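Local coordinates for periplasmic binding protein/LacI transcriptional regulator (Clostridium phytofermentans, PDB 3BRS) that probably binds a sugar outside the cell membrane and delivers it to a transporter, as periplasmic binding proteins of the LacI-related family do, at residues 9-14 against 56-61; 49-54 against 73-78; 78-83 against 100-105. All blocks are in the same frame, centred on the assembly; numbering follows the deposited sequence.

Contact 1: 9-14 against 56-61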
loop_
_atom_site.group_PDB
_atom_site.type_symbol
_atom_site.label_atom_id
_atom_site.label_comp_id
_atom_site.label_asym_id
_atom_site.label_seq_id
_atom_site.Cartn_x
_atom_site.Cartn_y
_atom_site.Cartn_z
ATOM N N ILE A 9 -3.208 -8.755 17.940
ATOM C CA ILE A 9 -3.403 -9.573 16.709
ATOM C C ILE A 9 -3.236 -8.645 15.544
ATOM O O ILE A 9 -3.905 -7.613 15.498
ATOM C CB ILE A 9 -4.812 -10.222 16.701
ATOM C CG1 ILE A 9 -4.898 -11.318 17.781
ATOM C CG2 ILE A 9 -5.157 -10.803 15.237
ATOM C CD1 ILE A 9 -6.445 -11.891 17.934
ATOM N N CYS A 10 -2.318 -8.985 14.629
ATOM C CA CYS A 10 -2.087 -8.163 13.423
ATOM C C CYS A 10 -2.894 -8.690 12.228
ATOM O O CYS A 10 -2.869 -9.923 11.968
ATOM C CB CYS A 10 -0.569 -8.170 13.084
ATOM S SG CYS A 10 -0.357 -7.148 11.608
ATOM N N ILE A 11 -3.594 -7.816 11.503
ATOM C CA ILE A 11 -4.448 -8.261 10.386
ATOM C C ILE A 11 -4.034 -7.512 9.186
ATOM O O ILE A 11 -4.565 -6.444 8.936
ATOM C CB ILE A 11 -5.964 -8.083 10.628
ATOM C CG1 ILE A 11 -6.375 -8.652 12.002
ATOM C CG2 ILE A 11 -6.817 -8.592 9.438
ATOM C CD1 ILE A 11 -7.906 -8.441 12.332
ATOM N N PRO A 12 -3.002 -7.998 8.492
ATOM C CA PRO A 12 -2.603 -7.313 7.236
ATOM C C PRO A 12 -3.669 -7.490 6.131
ATOM O O PRO A 12 -4.704 -8.108 6.363
ATOM C CB PRO A 12 -1.299 -7.969 6.852
ATOM C CG PRO A 12 -0.895 -8.900 8.037
ATOM C CD PRO A 12 -2.180 -9.176 8.784
ATOM N N LYS A 13 -3.495 -6.872 4.962
ATOM C CA LYS A 13 -4.459 -7.057 3.877
ATOM C C LYS A 13 -4.256 -8.432 3.283
ATOM O O LYS A 13 -5.260 -9.031 2.843
ATOM C CB LYS A 13 -4.208 -6.060 2.765
ATOM C CG LYS A 13 -4.542 -4.599 3.181
ATOM C CD LYS A 13 -4.377 -3.771 1.927
ATOM C CE LYS A 13 -4.799 -2.324 2.115
ATOM N NZ LYS A 13 -4.058 -1.491 1.083
ATOM N N VAL A 14 -2.977 -8.881 3.231
ATOM C CA VAL A 14 -2.557 -10.263 2.927
ATOM C C VAL A 14 -1.263 -10.633 3.659
ATOM O O VAL A 14 -0.464 -9.763 3.983
ATOM C CB VAL A 14 -2.117 -10.540 1.405
ATOM C CG1 VAL A 14 -3.271 -10.513 0.409
ATOM C CG2 VAL A 14 -1.028 -9.584 1.022
ATOM N N GLU A 56 -14.641 -10.990 8.372
ATOM C CA GLU A 56 -14.806 -12.232 9.159
ATOM C C GLU A 56 -13.668 -12.451 10.126
ATOM O O GLU A 56 -13.898 -12.829 11.260
ATOM C CB GLU A 56 -14.812 -13.383 8.166
ATOM C CG GLU A 56 -16.169 -13.538 7.504
ATOM C CD GLU A 56 -16.245 -14.740 6.584
ATOM O OE1 GLU A 56 -15.194 -15.384 6.227
ATOM O OE2 GLU A 56 -17.398 -15.025 6.220
ATOM N N LEU A 57 -12.427 -12.250 9.664
ATOM C CA LEU A 57 -11.177 -12.408 10.483
ATOM C C LEU A 57 -11.128 -11.371 11.604
ATOM O O LEU A 57 -10.705 -11.658 12.714
ATOM C CB LEU A 57 -10.000 -12.170 9.577
ATOM C CG LEU A 57 -9.679 -13.329 8.578
ATOM C CD1 LEU A 57 -8.484 -12.996 7.680
ATOM C CD2 LEU A 57 -9.402 -14.685 9.256
ATOM N N ILE A 58 -11.575 -10.132 11.344
ATOM C CA ILE A 58 -11.717 -9.197 12.461
ATOM C C ILE A 58 -12.723 -9.677 13.463
ATOM O O ILE A 58 -12.455 -9.617 14.642
ATOM C CB ILE A 58 -12.184 -7.798 11.964
ATOM C CG1 ILE A 58 -11.101 -7.157 11.075
ATOM C CG2 ILE A 58 -12.686 -6.935 13.123
ATOM C CD1 ILE A 58 -11.677 -6.077 10.006
ATOM N N GLU A 59 -13.905 -10.109 13.027
ATOM C CA GLU A 59 -14.856 -10.609 13.986
ATOM C C GLU A 59 -14.193 -11.741 14.869
ATOM O O GLU A 59 -14.314 -11.751 16.135
ATOM C CB GLU A 59 -16.128 -11.084 13.269
ATOM C CG GLU A 59 -17.005 -9.984 12.639
ATOM C CD GLU A 59 -18.167 -10.560 11.713
ATOM O OE1 GLU A 59 -18.231 -10.223 10.467
ATOM O OE2 GLU A 59 -18.991 -11.365 12.236
ATOM N N GLU A 60 -13.530 -12.696 14.189
ATOM C CA GLU A 60 -12.785 -13.800 14.817
ATOM C C GLU A 60 -11.700 -13.235 15.782
ATOM O O GLU A 60 -11.471 -13.807 16.876
ATOM C CB GLU A 60 -12.125 -14.702 13.750
ATOM C CG GLU A 60 -13.082 -15.650 12.946
ATOM C CD GLU A 60 -12.435 -16.311 11.636
ATOM O OE1 GLU A 60 -11.171 -16.429 11.562
ATOM O OE2 GLU A 60 -13.213 -16.706 10.702
ATOM N N ALA A 61 -11.015 -12.163 15.362
ATOM C CA ALA A 61 -9.952 -11.491 16.154
ATOM C C ALA A 61 -10.533 -11.016 17.497
ATOM O O ALA A 61 -10.036 -11.313 18.568
ATOM C CB ALA A 61 -9.352 -10.225 15.341
#

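Contact 2: 49-54 against 73-78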
loop_
_atom_site.group_PDB
_atom_site.type_symbol
_atom_site.label_atom_id
_atom_site.label_comp_id
_atom_site.label_asym_id
_atom_site.label_seq_id
_atom_site.Cartn_x
_atom_site.Cartn_y
_atom_site.Cartn_z
ATOM N N GLU A 49 -7.896 -7.860 -1.791
ATOM C CA GLU A 49 -9.189 -7.216 -2.016
ATOM C C GLU A 49 -10.312 -7.931 -1.335
ATOM O O GLU A 49 -11.469 -7.500 -1.416
ATOM C CB GLU A 49 -9.516 -7.074 -3.516
ATOM C CG GLU A 49 -9.931 -8.363 -4.213
ATOM C CD GLU A 49 -8.759 -9.165 -4.752
ATOM O OE1 GLU A 49 -8.976 -9.803 -5.817
ATOM O OE2 GLU A 49 -7.630 -9.145 -4.165
ATOM N N ASP A 50 -10.030 -9.053 -0.667
ATOM C CA ASP A 50 -11.129 -9.819 -0.087
ATOM C C ASP A 50 -11.601 -9.190 1.235
ATOM O O ASP A 50 -11.484 -9.726 2.329
ATOM C CB ASP A 50 -10.677 -11.274 0.050
ATOM C CG ASP A 50 -11.817 -12.206 0.225
ATOM O OD1 ASP A 50 -12.990 -11.773 0.326
ATOM O OD2 ASP A 50 -11.559 -13.437 0.263
ATOM N N TYR A 51 -12.180 -8.024 1.177
ATOM C CA TYR A 51 -12.607 -7.400 2.463
ATOM C C TYR A 51 -13.663 -8.231 3.240
ATOM O O TYR A 51 -13.809 -8.037 4.458
ATOM C CB TYR A 51 -13.037 -5.872 2.292
ATOM C CG TYR A 51 -14.434 -5.690 1.716
ATOM C CD1 TYR A 51 -15.579 -5.853 2.538
ATOM C CD2 TYR A 51 -14.620 -5.447 0.365
ATOM C CE1 TYR A 51 -16.913 -5.741 2.049
ATOM C CE2 TYR A 51 -15.975 -5.371 -0.155
ATOM C CZ TYR A 51 -17.076 -5.509 0.719
ATOM O OH TYR A 51 -18.375 -5.390 0.317
ATOM N N LEU A 52 -14.366 -9.171 2.593
ATOM C CA LEU A 52 -15.520 -9.770 3.262
ATOM C C LEU A 52 -14.927 -10.803 4.251
ATOM O O LEU A 52 -15.417 -11.055 5.390
ATOM C CB LEU A 52 -16.432 -10.451 2.214
ATOM C CG LEU A 52 -17.547 -9.536 1.642
ATOM C CD1 LEU A 52 -18.347 -10.046 0.452
ATOM C CD2 LEU A 52 -18.498 -9.271 2.751
ATOM N N VAL A 53 -13.776 -11.300 3.807
ATOM C CA VAL A 53 -13.041 -12.323 4.495
ATOM C C VAL A 53 -12.218 -11.668 5.534
ATOM O O VAL A 53 -12.054 -12.221 6.633
ATOM C CB VAL A 53 -12.226 -13.172 3.547
ATOM C CG1 VAL A 53 -11.211 -14.009 4.295
ATOM C CG2 VAL A 53 -13.170 -14.192 2.833
ATOM N N GLN A 54 -11.710 -10.506 5.214
ATOM C CA GLN A 54 -11.031 -9.682 6.265
ATOM C C GLN A 54 -11.934 -9.257 7.395
ATOM O O GLN A 54 -11.569 -9.334 8.572
ATOM C CB GLN A 54 -10.375 -8.421 5.693
ATOM C CG GLN A 54 -9.190 -8.018 6.614
ATOM C CD GLN A 54 -8.609 -6.636 6.302
ATOM O OE1 GLN A 54 -9.361 -5.629 5.967
ATOM N NE2 GLN A 54 -7.243 -6.576 6.313
ATOM N N ALA A 73 -6.702 -1.842 6.559
ATOM C CA ALA A 73 -8.127 -1.982 6.197
ATOM C C ALA A 73 -8.196 -2.308 4.723
ATOM O O ALA A 73 -7.791 -1.515 3.833
ATOM C CB ALA A 73 -8.843 -0.690 6.483
ATOM N N ALA A 74 -8.837 -3.406 4.390
ATOM C CA ALA A 74 -8.962 -3.744 2.944
ATOM C C ALA A 74 -9.768 -2.704 2.142
ATOM O O ALA A 74 -9.533 -2.488 0.973
ATOM C CB ALA A 74 -9.518 -5.165 2.741
ATOM N N ASP A 75 -10.781 -2.138 2.760
ATOM C CA ASP A 75 -11.705 -1.278 2.061
ATOM C C ASP A 75 -11.925 0.002 2.865
ATOM O O ASP A 75 -12.274 -0.029 4.067
ATOM C CB ASP A 75 -13.078 -2.028 1.896
ATOM C CG ASP A 75 -13.916 -1.351 0.867
ATOM O OD1 ASP A 75 -14.552 -0.389 1.235
ATOM O OD2 ASP A 75 -13.807 -1.645 -0.334
ATOM N N TYR A 76 -11.780 1.130 2.193
ATOM C CA TYR A 76 -11.888 2.413 2.803
ATOM C C TYR A 76 -13.248 2.631 3.472
ATOM O O TYR A 76 -13.315 3.267 4.537
ATOM C CB TYR A 76 -11.721 3.404 1.631
ATOM C CG TYR A 76 -11.819 4.867 2.042
ATOM C CD1 TYR A 76 -10.892 5.412 2.935
ATOM C CD2 TYR A 76 -12.752 5.739 1.459
ATOM C CE1 TYR A 76 -10.944 6.754 3.314
ATOM C CE2 TYR A 76 -12.793 7.064 1.826
ATOM C CZ TYR A 76 -11.887 7.544 2.772
ATOM O OH TYR A 76 -11.905 8.876 3.157
ATOM N N GLU A 77 -14.327 2.142 2.873
ATOM C CA GLU A 77 -15.695 2.255 3.493
ATOM C C GLU A 77 -16.287 1.012 4.220
ATOM O O GLU A 77 -17.077 1.155 5.155
ATOM C CB GLU A 77 -16.617 2.720 2.394
ATOM C CG GLU A 77 -16.244 4.149 1.930
ATOM C CD GLU A 77 -16.882 4.548 0.627
ATOM O OE1 GLU A 77 -16.971 5.768 0.364
ATOM O OE2 GLU A 77 -17.276 3.650 -0.150
ATOM N N LYS A 78 -15.877 -0.207 3.828
ATOM C CA LYS A 78 -16.611 -1.436 4.231
ATOM C C LYS A 78 -15.983 -2.243 5.307
ATOM O O LYS A 78 -16.709 -2.963 6.010
ATOM C CB LYS A 78 -16.896 -2.332 3.024
ATOM C CG LYS A 78 -16.991 -1.460 1.705
ATOM C CD LYS A 78 -18.041 -1.890 0.846
ATOM C CE LYS A 78 -19.263 -1.241 1.364
ATOM N NZ LYS A 78 -20.062 -0.809 0.141
#

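Contact 3: 78-83 against 100-105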
loop_
_atom_site.group_PDB
_atom_site.type_symbol
_atom_site.label_atom_id
_atom_site.label_comp_id
_atom_site.label_asym_id
_atom_site.label_seq_id
_atom_site.Cartn_x
_atom_site.Cartn_y
_atom_site.Cartn_z
ATOM N N LYS A 78 -15.877 -0.207 3.828
ATOM C CA LYS A 78 -16.611 -1.436 4.231
ATOM C C LYS A 78 -15.983 -2.243 5.307
ATOM O O LYS A 78 -16.709 -2.963 6.010
ATOM C CB LYS A 78 -16.896 -2.332 3.024
ATOM C CG LYS A 78 -16.991 -1.460 1.705
ATOM C CD LYS A 78 -18.041 -1.890 0.846
ATOM C CE LYS A 78 -19.263 -1.241 1.364
ATOM N NZ LYS A 78 -20.062 -0.809 0.141
ATOM N N THR A 79 -14.653 -2.089 5.478
ATOM C CA THR A 79 -13.928 -2.629 6.613
ATOM C C THR A 79 -14.566 -2.276 8.031
ATOM O O THR A 79 -14.606 -3.070 8.977
ATOM C CB THR A 79 -12.436 -2.155 6.514
ATOM O OG1 THR A 79 -11.868 -2.715 5.364
ATOM C CG2 THR A 79 -11.648 -2.692 7.677
ATOM N N TYR A 80 -15.036 -1.049 8.116
ATOM C CA TYR A 80 -15.672 -0.502 9.277
ATOM C C TYR A 80 -16.873 -1.395 9.576
ATOM O O TYR A 80 -17.249 -1.518 10.687
ATOM C CB TYR A 80 -16.089 0.943 8.971
ATOM C CG TYR A 80 -17.007 1.585 10.011
ATOM C CD1 TYR A 80 -16.473 2.298 11.057
ATOM C CD2 TYR A 80 -18.429 1.518 9.901
ATOM C CE1 TYR A 80 -17.265 2.910 12.051
ATOM C CE2 TYR A 80 -19.254 2.157 10.915
ATOM C CZ TYR A 80 -18.640 2.817 11.968
ATOM O OH TYR A 80 -19.369 3.416 12.945
ATOM N N ASP A 81 -17.480 -2.035 8.595
ATOM C CA ASP A 81 -18.641 -2.862 8.950
ATOM C C ASP A 81 -18.277 -3.843 10.052
ATOM O O ASP A 81 -19.151 -4.350 10.773
ATOM C CB ASP A 81 -19.164 -3.645 7.725
ATOM C CG ASP A 81 -19.781 -2.722 6.679
ATOM O OD1 ASP A 81 -20.231 -1.630 7.095
ATOM O OD2 ASP A 81 -19.806 -3.061 5.472
ATOM N N ALA A 82 -16.996 -4.165 10.160
ATOM C CA ALA A 82 -16.632 -5.184 11.109
ATOM C C ALA A 82 -15.762 -4.501 12.122
ATOM O O ALA A 82 -15.887 -4.794 13.310
ATOM C CB ALA A 82 -15.930 -6.348 10.437
ATOM N N ALA A 83 -14.899 -3.599 11.665
ATOM C CA ALA A 83 -13.998 -2.906 12.638
ATOM C C ALA A 83 -14.669 -1.909 13.623
ATOM O O ALA A 83 -14.072 -1.575 14.677
ATOM C CB ALA A 83 -12.775 -2.296 11.977
ATOM N N MET A 100 -9.381 3.749 7.145
ATOM C CA MET A 100 -10.827 3.896 6.873
ATOM C C MET A 100 -11.292 5.418 6.792
ATOM O O MET A 100 -10.659 6.312 7.314
ATOM C CB MET A 100 -11.603 3.181 7.938
ATOM C CG MET A 100 -11.264 1.631 7.962
ATOM S SD MET A 100 -12.002 0.662 9.306
ATOM C CE MET A 100 -10.695 1.061 10.406
ATOM N N LYS A 101 -12.433 5.629 6.130
ATOM C CA LYS A 101 -13.137 6.869 6.022
ATOM C C LYS A 101 -13.667 7.201 7.376
ATOM O O LYS A 101 -13.848 8.381 7.670
ATOM C CB LYS A 101 -14.360 6.694 5.093
ATOM C CG LYS A 101 -15.030 8.020 4.641
ATOM C CD LYS A 101 -16.420 7.729 4.045
ATOM C CE LYS A 101 -17.123 6.553 4.786
ATOM N NZ LYS A 101 -18.511 6.248 4.226
ATOM N N GLN A 102 -13.977 6.172 8.176
ATOM C CA GLN A 102 -14.556 6.386 9.513
ATOM C C GLN A 102 -13.423 6.582 10.520
ATOM O O GLN A 102 -12.414 5.870 10.486
ATOM C CB GLN A 102 -15.512 5.255 9.932
ATOM C CG GLN A 102 -16.705 5.053 8.895
ATOM C CD GLN A 102 -16.331 4.068 7.752
ATOM O OE1 GLN A 102 -15.133 3.737 7.506
ATOM N NE2 GLN A 102 -17.355 3.579 7.065
ATOM N N ASP A 103 -13.585 7.549 11.415
ATOM C CA ASP A 103 -12.471 7.947 12.255
ATOM C C ASP A 103 -12.384 7.118 13.523
ATOM O O ASP A 103 -12.527 7.648 14.627
ATOM C CB ASP A 103 -12.548 9.427 12.622
ATOM C CG ASP A 103 -11.351 9.860 13.414
ATOM O OD1 ASP A 103 -10.229 9.451 13.009
ATOM O OD2 ASP A 103 -11.537 10.557 14.445
ATOM N N ILE A 104 -12.133 5.815 13.381
ATOM C CA ILE A 104 -12.092 4.975 14.566
ATOM C C ILE A 104 -10.732 4.525 15.054
ATOM O O ILE A 104 -10.660 3.980 16.179
ATOM C CB ILE A 104 -13.101 3.823 14.486
ATOM C CG1 ILE A 104 -12.731 2.904 13.310
ATOM C CG2 ILE A 104 -14.582 4.386 14.426
ATOM C CD1 ILE A 104 -13.431 1.549 13.284
ATOM N N ALA A 105 -9.647 4.762 14.296
ATOM C CA ALA A 105 -8.311 4.343 14.766
ATOM C C ALA A 105 -7.913 5.068 15.990
ATOM O O ALA A 105 -8.061 6.281 16.037
ATOM C CB ALA A 105 -7.211 4.559 13.707
HETATM O O HOH W 1 -14.035 1.269 6.270
#

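Contact 1: 9-14 against 56-61
Ile11 CD1 has the most partners on the helix segment where strand 7-11 packs against helix 51-63. It sits 3.7 Å from Ile58 CG1 and 3.8 Å from Ala61 CB, so one methyl group wedges between side chains one helical turn apart. The torsions of Ile11 put it there: CG1 lies anti to the carbonyl carbon (chi1 -49°), and the extended second torsion (178°) drives CD1 straight at the helix. Ile58 does not meet it head-on; the two side chains cross at about a right angle, so the tip of one rests against the flank of the other. Ala61 is met by both strand isoleucines, at its CB and at its backbone. Ile9, two residues back on the same face of the strand, uses the same shape, and its CD1 comes within 3.7 Å of Ala61 O while its CG2 stands 4.2 Å from Ala61 CB. The axes of strand residues 9-11 and helix residues 56-61 run nearly antiparallel, at 175°, and approach to 10.0 Å, as expected for a helix that covers a parallel sheet and leads back to the start of the next strand: strand 7-11 is flanked by strands 39-42 and 68-71 in the Rossmann-like N-terminal lobe of the periplasmic binding protein fold. Ile69 and Leu71 of strand 68-71 extend the apolar layer, touching Ile11, Ile58 and Ala61. Packing loosens toward Leu57, which is partly exposed; its side chain stays 4.8 Å or more from the strand segment, although its CB is directed there. Glu56, Glu59 and Glu60 are exposed to solvent, and Glu59 directs its CB away from the strand.

Contact 2: 49-54 against 73-78
Tyr51, in the first turn of helix 51-63, holds its ring in the crowded position between its backbone N and carbonyl carbon (chi1 79°), which lays the ring alongside the 73-78 loop. Its CB packs on the methyl of Ala74, CB to CB 3.6 Å, and the side chain of Asp75 runs beside it in the same direction. Lys78 meets one face of the ring: its CB stands 3.9 Å from the ring centroid in a CH-pi contact displaced toward the rim. The lysine chain then bends at each later torsion, and CD passes 3.6 Å from Tyr51 OH, the amine end leading away from the helix. Gln54, one turn on, reaches inward with CG anti to its backbone N (chi1 -153°) and an extended chain. This sets OE1 to accept from Ala74 N at 2.8 Å, in the carbonyl plane on a lone pair, with a fairly straight N-H (152°). NE2 donates to Ala72 O and Pro12 O, so the loops that follow strands 68-71 and 7-11 are both tied to the helix. As modelled, Asp75 OD1 accepts from Lys78 N, which fits an Asx motif in the turn between strand 68-71 and helix 80-83. These loops follow the carboxyl ends of parallel strands, the edge that faces the interlobe cleft in periplasmic binding proteins. The chemistry is divided: aliphatic groups against a tyrosine ring, and a buried amide whose donor and acceptor ends are both satisfied by backbone, which probably fixes its orientation.

Contact 3: 78-83 against 100-105
Gln102 lies flat on the ring of Tyr80, joining the short helix 80-83 to the loop between the parallel strands 92-96 and 107-110 of the Rossmann-like N-terminal lobe. Amide and ring planes are only 9° apart, and Gln102 CG stands over the same ring face, 3.7 Å from its centroid, as a CH-pi contact. The glutamine gets there by bending at its second torsion (chi2 88°), which folds the amide back over CB and CG of Tyr80. At the ring's edge, and in its plane, sits Ile104 CG2. Ile104 takes the crowded first torsion (chi1 63°), and its CD1 advances to 3.5 Å from Ala83 O. Met100 SD packs 3.7 Å from both Tyr80 N and Thr79 CG2 and touches Ala83 CB at 4.1 Å; the chain bends at its third torsion on the way to CE. In the next shell, Gln102 NE2 donates to Glu77 O, consistent with NE2, not OE1, facing the 73-78 loop, while Thr79 OG1 is bonded to Asp75 N. Leu93 and Val95 of strand 92-96 back Ile104 and Met100 respectively. A single water bridges the two segments, accepting from Tyr80 N at 3.1 Å and lying 3.0 Å from Gln102 OE1.

In the fold
From the N terminus, strand 7-11 is laid down first, and contact 1 closes the path through helix 20-36 and strand 39-42 by bringing helix 51-63 back onto it. Contact 2 opens at the start of that helix, before contact 1 has closed, so the two cross; it ends beyond strand 68-71. Contact 3 follows both in series, sharing Lys78 with contact 2 and closing the segment that holds strand 92-96. Ile11 CG2 packs on Gln54 CG between contacts 1 and 2, Tyr76 O to Lys101 N joins 2 and 3, and Ile58 packs against Thr79 between 1 and 3. Together they tie strand 7-11, helices 51-63 and 80-83 and the loops after strands 68-71 and 92-96.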